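Local coordinates for hypothetical protein, conserved (Leishmania major, PDB 2B4W) that is of unknown function but belongs to the DUF1861 family, whose kinship with the beta-fructosidase clan is consistent with a beta-propeller fold related to glycosidases, at residues V137-S149 and I159-G171. Residues are numbered along the deposited sequence; the frame is centred on the assembly and turned at random.
Sequences VLQLQDGRLGVFS and IGFVILNSIDELG
Val137 CG1 touches Leu170 CD2 at 4.3 Å, the first contact in a worked example of how alternating residues give a beta sheet two different apolar faces. Leu140 CD1 meets Ile163 beside the turn that links strands 136-139 and 145-149 of an antiparallel meander. This type I turn, from Leu140 to Gly143, reverses the chain, and a water bridges Gly143 O and Asn165 O at its end. Asp142 OD2, lying in the guanidinium plane of Arg144, accepts from NE and NH2 in a salt bridge, while OD1 closes an Asx turn on Arg144 N. With its rotation restrained by this pair, the guanidinium receives Ile163 CG2 over one face, 3.9 Å from Arg144 NH1.

From Leu145 onward the strands pair in regular antiparallel register, Leu145 with Leu164 and Val147 with Val162 forming hydrogen-bonded pairs. Leu145 sends CD2 to Ile167 CD1 at 3.8 Å. Gly146 CA lies 3.7 Å from Phe161 CE1. On the face of Leu145, Val147 spreads both methyls against Leu170 CD1, and Val147 CG2 also lies 3.8 Å from Leu164 CD1. The opposite face carries Phe148 and Phe161, with Ile163 further along. With CG anti to the backbone N (chi1 177°), Phe161 brings its edge over the face of Phe148, Phe161 CD1 above the ring centre and 3.6 Å from Phe148 CE2; the planes meet at 53°. Ser149 and Gly160 exchange two backbone hydrogen bonds.

The hairpin supplies the middle strands of a four-stranded sheet, between 136-139 and 180-181. Phe148 faces strands 188-198 and 203-211, whereas Leu145 touches Ile89 of strand 84-89, placing this sheet between two neighbours, consistent with a blade of the beta-propeller expected from the family's clan.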
loop_
_atom_site.group_PDB
_atom_site.type_symbol
_atom_site.label_atom_id
_atom_site.label_comp_id
_atom_site.label_asym_id
_atom_site.label_seq_id
_atom_site.Cartn_x
_atom_site.Cartn_y
_atom_site.Cartn_z
ATOM N N VAL A 137 8.605 2.415 -3.297
ATOM C CA VAL A 137 10.029 2.393 -2.982
ATOM C C VAL A 137 10.266 1.955 -1.547
ATOM O O VAL A 137 9.325 1.955 -0.757
ATOM C CB VAL A 137 10.676 3.783 -3.135
ATOM C CG1 VAL A 137 10.376 4.367 -4.509
ATOM C CG2 VAL A 137 10.197 4.760 -2.056
ATOM N N LEU A 138 11.533 1.667 -1.306
ATOM C CA LEU A 138 12.099 1.488 0.010
ATOM C C LEU A 138 13.624 1.665 -0.003
ATOM O O LEU A 138 14.305 1.599 -1.009
ATOM C CB LEU A 138 11.790 0.139 0.637
ATOM C CG LEU A 138 12.328 -1.219 0.242
ATOM C CD1 LEU A 138 13.772 -1.572 0.476
ATOM C CD2 LEU A 138 11.575 -2.250 1.125
ATOM N N GLN A 139 14.124 1.820 1.221
ATOM C CA GLN A 139 15.560 1.826 1.466
ATOM C C GLN A 139 16.078 0.415 1.728
ATOM O O GLN A 139 15.519 -0.255 2.613
ATOM C CB GLN A 139 15.847 2.714 2.683
ATOM C CG GLN A 139 17.361 2.841 2.938
ATOM C CD GLN A 139 17.626 4.293 3.309
ATOM O OE1 GLN A 139 16.818 4.833 4.058
ATOM N NE2 GLN A 139 18.697 4.866 2.784
ATOM N N LEU A 140 17.073 -0.024 0.977
ATOM C CA LEU A 140 17.646 -1.360 1.024
ATOM C C LEU A 140 18.684 -1.496 2.132
ATOM O O LEU A 140 19.064 -0.512 2.759
ATOM C CB LEU A 140 18.305 -1.749 -0.317
ATOM C CG LEU A 140 17.345 -1.843 -1.508
ATOM C CD1 LEU A 140 18.080 -1.870 -2.844
ATOM C CD2 LEU A 140 16.459 -3.075 -1.383
ATOM N N GLN A 141 19.124 -2.736 2.358
ATOM C CA GLN A 141 20.071 -2.968 3.458
ATOM C C GLN A 141 21.284 -2.064 3.453
ATOM O O GLN A 141 21.753 -1.491 4.442
ATOM C CB GLN A 141 20.495 -4.447 3.376
ATOM C CG GLN A 141 21.144 -4.940 4.657
ATOM C CD GLN A 141 21.618 -6.382 4.617
ATOM O OE1 GLN A 141 22.364 -6.786 3.724
ATOM N NE2 GLN A 141 21.183 -7.154 5.615
ATOM N N ASP A 142 21.867 -1.897 2.271
ATOM C CA ASP A 142 23.091 -1.120 2.111
ATOM C C ASP A 142 22.814 0.368 1.987
ATOM O O ASP A 142 23.743 1.175 1.855
ATOM C CB ASP A 142 23.812 -1.622 0.864
ATOM C CG ASP A 142 23.204 -1.208 -0.459
ATOM O OD1 ASP A 142 22.104 -0.611 -0.532
ATOM O OD2 ASP A 142 23.881 -1.516 -1.481
ATOM N N GLY A 143 21.529 0.710 1.996
ATOM C CA GLY A 143 21.094 2.085 2.013
ATOM C C GLY A 143 20.640 2.644 0.694
ATOM O O GLY A 143 20.113 3.764 0.626
ATOM N N ARG A 144 20.823 1.900 -0.395
ATOM C CA ARG A 144 20.357 2.428 -1.684
ATOM C C ARG A 144 18.850 2.220 -1.796
ATOM O O ARG A 144 18.224 1.687 -0.860
ATOM C CB ARG A 144 21.121 1.771 -2.838
ATOM C CG ARG A 144 22.596 2.130 -2.925
ATOM C CD ARG A 144 23.253 1.438 -4.118
ATOM N NE ARG A 144 23.505 0.021 -3.831
ATOM C CZ ARG A 144 23.680 -0.935 -4.731
ATOM N NH1 ARG A 144 23.644 -0.676 -6.028
ATOM N NH2 ARG A 144 23.900 -2.193 -4.345
ATOM N N LEU A 145 18.281 2.636 -2.923
ATOM C CA LEU A 145 16.841 2.695 -3.101
ATOM C C LEU A 145 16.305 1.592 -3.995
ATOM O O LEU A 145 16.601 1.514 -5.184
ATOM C CB LEU A 145 16.467 4.071 -3.662
ATOM C CG LEU A 145 14.978 4.402 -3.738
ATOM C CD1 LEU A 145 14.430 4.879 -2.404
ATOM C CD2 LEU A 145 14.725 5.456 -4.807
ATOM N N GLY A 146 15.491 0.700 -3.417
ATOM C CA GLY A 146 14.764 -0.242 -4.241
ATOM C C GLY A 146 13.515 0.404 -4.812
ATOM O O GLY A 146 12.766 1.093 -4.104
ATOM N N VAL A 147 13.279 0.201 -6.109
ATOM C CA VAL A 147 12.074 0.770 -6.706
ATOM C C VAL A 147 11.294 -0.291 -7.480
ATOM O O VAL A 147 11.821 -1.036 -8.304
ATOM C CB VAL A 147 12.366 1.972 -7.627
ATOM C CG1 VAL A 147 11.056 2.671 -7.989
ATOM C CG2 VAL A 147 13.337 2.961 -6.991
ATOM N N PHE A 148 9.997 -0.323 -7.186
ATOM C CA PHE A 148 9.064 -1.177 -7.897
ATOM C C PHE A 148 8.164 -0.372 -8.840
ATOM O O PHE A 148 7.544 0.615 -8.440
ATOM C CB PHE A 148 8.136 -1.921 -6.943
ATOM C CG PHE A 148 8.828 -2.882 -5.991
ATOM C CD1 PHE A 148 9.306 -2.474 -4.754
ATOM C CD2 PHE A 148 8.961 -4.202 -6.373
ATOM C CE1 PHE A 148 9.925 -3.364 -3.889
ATOM C CE2 PHE A 148 9.577 -5.091 -5.512
ATOM C CZ PHE A 148 10.036 -4.680 -4.273
ATOM N N SER A 149 8.091 -0.815 -10.082
ATOM C CA SER A 149 7.230 -0.218 -11.093
ATOM C C SER A 149 6.015 -1.085 -11.351
ATOM O O SER A 149 5.949 -2.184 -10.802
ATOM C CB SER A 149 8.021 -0.088 -12.405
ATOM O OG SER A 149 8.353 -1.404 -12.856
ATOM N N ILE A 159 4.989 -6.402 -12.778
ATOM C CA ILE A 159 5.597 -5.715 -11.658
ATOM C C ILE A 159 7.105 -5.800 -11.918
ATOM O O ILE A 159 7.615 -6.912 -12.054
ATOM C CB ILE A 159 5.343 -6.286 -10.263
ATOM C CG1 ILE A 159 3.993 -5.971 -9.633
ATOM C CG2 ILE A 159 6.485 -5.815 -9.365
ATOM C CD1 ILE A 159 3.424 -7.054 -8.737
ATOM N N GLY A 160 7.702 -4.622 -11.994
ATOM C CA GLY A 160 9.121 -4.477 -12.230
ATOM C C GLY A 160 9.867 -3.969 -11.009
ATOM O O GLY A 160 9.273 -3.561 -10.014
ATOM N N PHE A 161 11.190 -3.997 -11.078
ATOM C CA PHE A 161 12.034 -3.646 -9.960
ATOM C C PHE A 161 13.423 -3.252 -10.455
ATOM O O PHE A 161 14.056 -3.969 -11.232
ATOM C CB PHE A 161 12.165 -4.822 -8.976
ATOM C CG PHE A 161 13.104 -4.498 -7.827
ATOM C CD1 PHE A 161 12.643 -3.759 -6.746
ATOM C CD2 PHE A 161 14.411 -4.912 -7.795
ATOM C CE1 PHE A 161 13.486 -3.443 -5.701
ATOM C CE2 PHE A 161 15.267 -4.569 -6.772
ATOM C CZ PHE A 161 14.802 -3.826 -5.704
ATOM N N VAL A 162 13.874 -2.111 -9.953
ATOM C CA VAL A 162 15.231 -1.641 -10.185
ATOM C C VAL A 162 15.829 -0.982 -8.952
ATOM O O VAL A 162 15.225 -0.240 -8.169
ATOM C CB VAL A 162 15.275 -0.649 -11.368
ATOM C CG1 VAL A 162 14.643 0.670 -10.965
ATOM C CG2 VAL A 162 16.714 -0.482 -11.839
ATOM N N ILE A 163 17.114 -1.271 -8.745
ATOM C CA ILE A 163 17.794 -0.634 -7.627
ATOM C C ILE A 163 18.420 0.687 -8.045
ATOM O O ILE A 163 19.243 0.660 -8.966
ATOM C CB ILE A 163 18.919 -1.527 -7.075
ATOM C CG1 ILE A 163 18.441 -2.871 -6.527
ATOM C CG2 ILE A 163 19.729 -0.750 -6.048
ATOM C CD1 ILE A 163 19.531 -3.880 -6.252
ATOM N N LEU A 164 18.090 1.801 -7.406
ATOM C CA LEU A 164 18.755 3.061 -7.763
ATOM C C LEU A 164 19.707 3.519 -6.661
ATOM O O LEU A 164 19.621 2.998 -5.550
ATOM C CB LEU A 164 17.733 4.152 -8.034
ATOM C CG LEU A 164 16.645 3.982 -9.067
ATOM C CD1 LEU A 164 15.710 5.193 -9.030
ATOM C CD2 LEU A 164 17.207 3.818 -10.464
ATOM N N ASN A 165 20.601 4.473 -6.953
ATOM C CA ASN A 165 21.538 4.963 -5.960
ATOM C C ASN A 165 20.862 5.766 -4.852
ATOM O O ASN A 165 21.353 5.752 -3.714
ATOM C CB ASN A 165 22.652 5.852 -6.553
ATOM C CG ASN A 165 23.562 5.057 -7.469
ATOM O OD1 ASN A 165 24.068 3.997 -7.090
ATOM N ND2 ASN A 165 23.750 5.553 -8.679
ATOM N N SER A 166 19.792 6.465 -5.184
ATOM C CA SER A 166 19.135 7.342 -4.232
ATOM C C SER A 166 17.869 7.955 -4.801
ATOM O O SER A 166 17.598 7.823 -5.987
ATOM C CB SER A 166 20.021 8.521 -3.829
ATOM O OG SER A 166 20.182 9.366 -4.955
ATOM N N ILE A 167 17.171 8.640 -3.888
ATOM C CA ILE A 167 15.871 9.202 -4.237
ATOM C C ILE A 167 15.973 10.290 -5.301
ATOM O O ILE A 167 15.022 10.543 -6.037
ATOM C CB ILE A 167 15.153 9.785 -3.002
ATOM C CG1 ILE A 167 13.637 9.777 -3.117
ATOM C CG2 ILE A 167 15.689 11.184 -2.731
ATOM C CD1 ILE A 167 12.951 8.463 -3.381
ATOM N N ASP A 168 17.141 10.892 -5.337
ATOM C CA ASP A 168 17.552 11.871 -6.313
ATOM C C ASP A 168 17.588 11.328 -7.730
ATOM O O ASP A 168 17.719 12.110 -8.671
ATOM C CB ASP A 168 18.960 12.388 -5.994
ATOM C CG ASP A 168 19.007 13.087 -4.657
ATOM O OD1 ASP A 168 18.130 13.939 -4.412
ATOM O OD2 ASP A 168 19.919 12.761 -3.864
ATOM N N GLU A 169 17.489 10.015 -7.901
ATOM C CA GLU A 169 17.557 9.493 -9.259
ATOM C C GLU A 169 16.191 9.026 -9.754
ATOM O O GLU A 169 16.040 8.637 -10.896
ATOM C CB GLU A 169 18.514 8.306 -9.322
ATOM C CG GLU A 169 19.933 8.674 -8.896
ATOM C CD GLU A 169 20.859 7.535 -9.289
ATOM O OE1 GLU A 169 20.339 6.399 -9.359
ATOM O OE2 GLU A 169 22.049 7.817 -9.521
ATOM N N LEU A 170 15.247 9.052 -8.824
ATOM C CA LEU A 170 13.881 8.660 -9.087
ATOM C C LEU A 170 13.218 9.646 -10.058
ATOM O O LEU A 170 13.306 10.851 -9.833
ATOM C CB LEU A 170 13.100 8.621 -7.777
ATOM C CG LEU A 170 11.781 7.855 -7.837
ATOM C CD1 LEU A 170 12.038 6.374 -8.009
ATOM C CD2 LEU A 170 10.966 8.101 -6.583
ATOM N N GLY A 171 12.581 9.109 -11.081
ATOM C CA GLY A 171 11.897 9.841 -12.142
ATOM C C GLY A 171 11.354 8.875 -13.190
ATOM O O GLY A 171 11.614 7.669 -13.089
HETATM O O HOH W 1 20.398 6.000 -1.046
#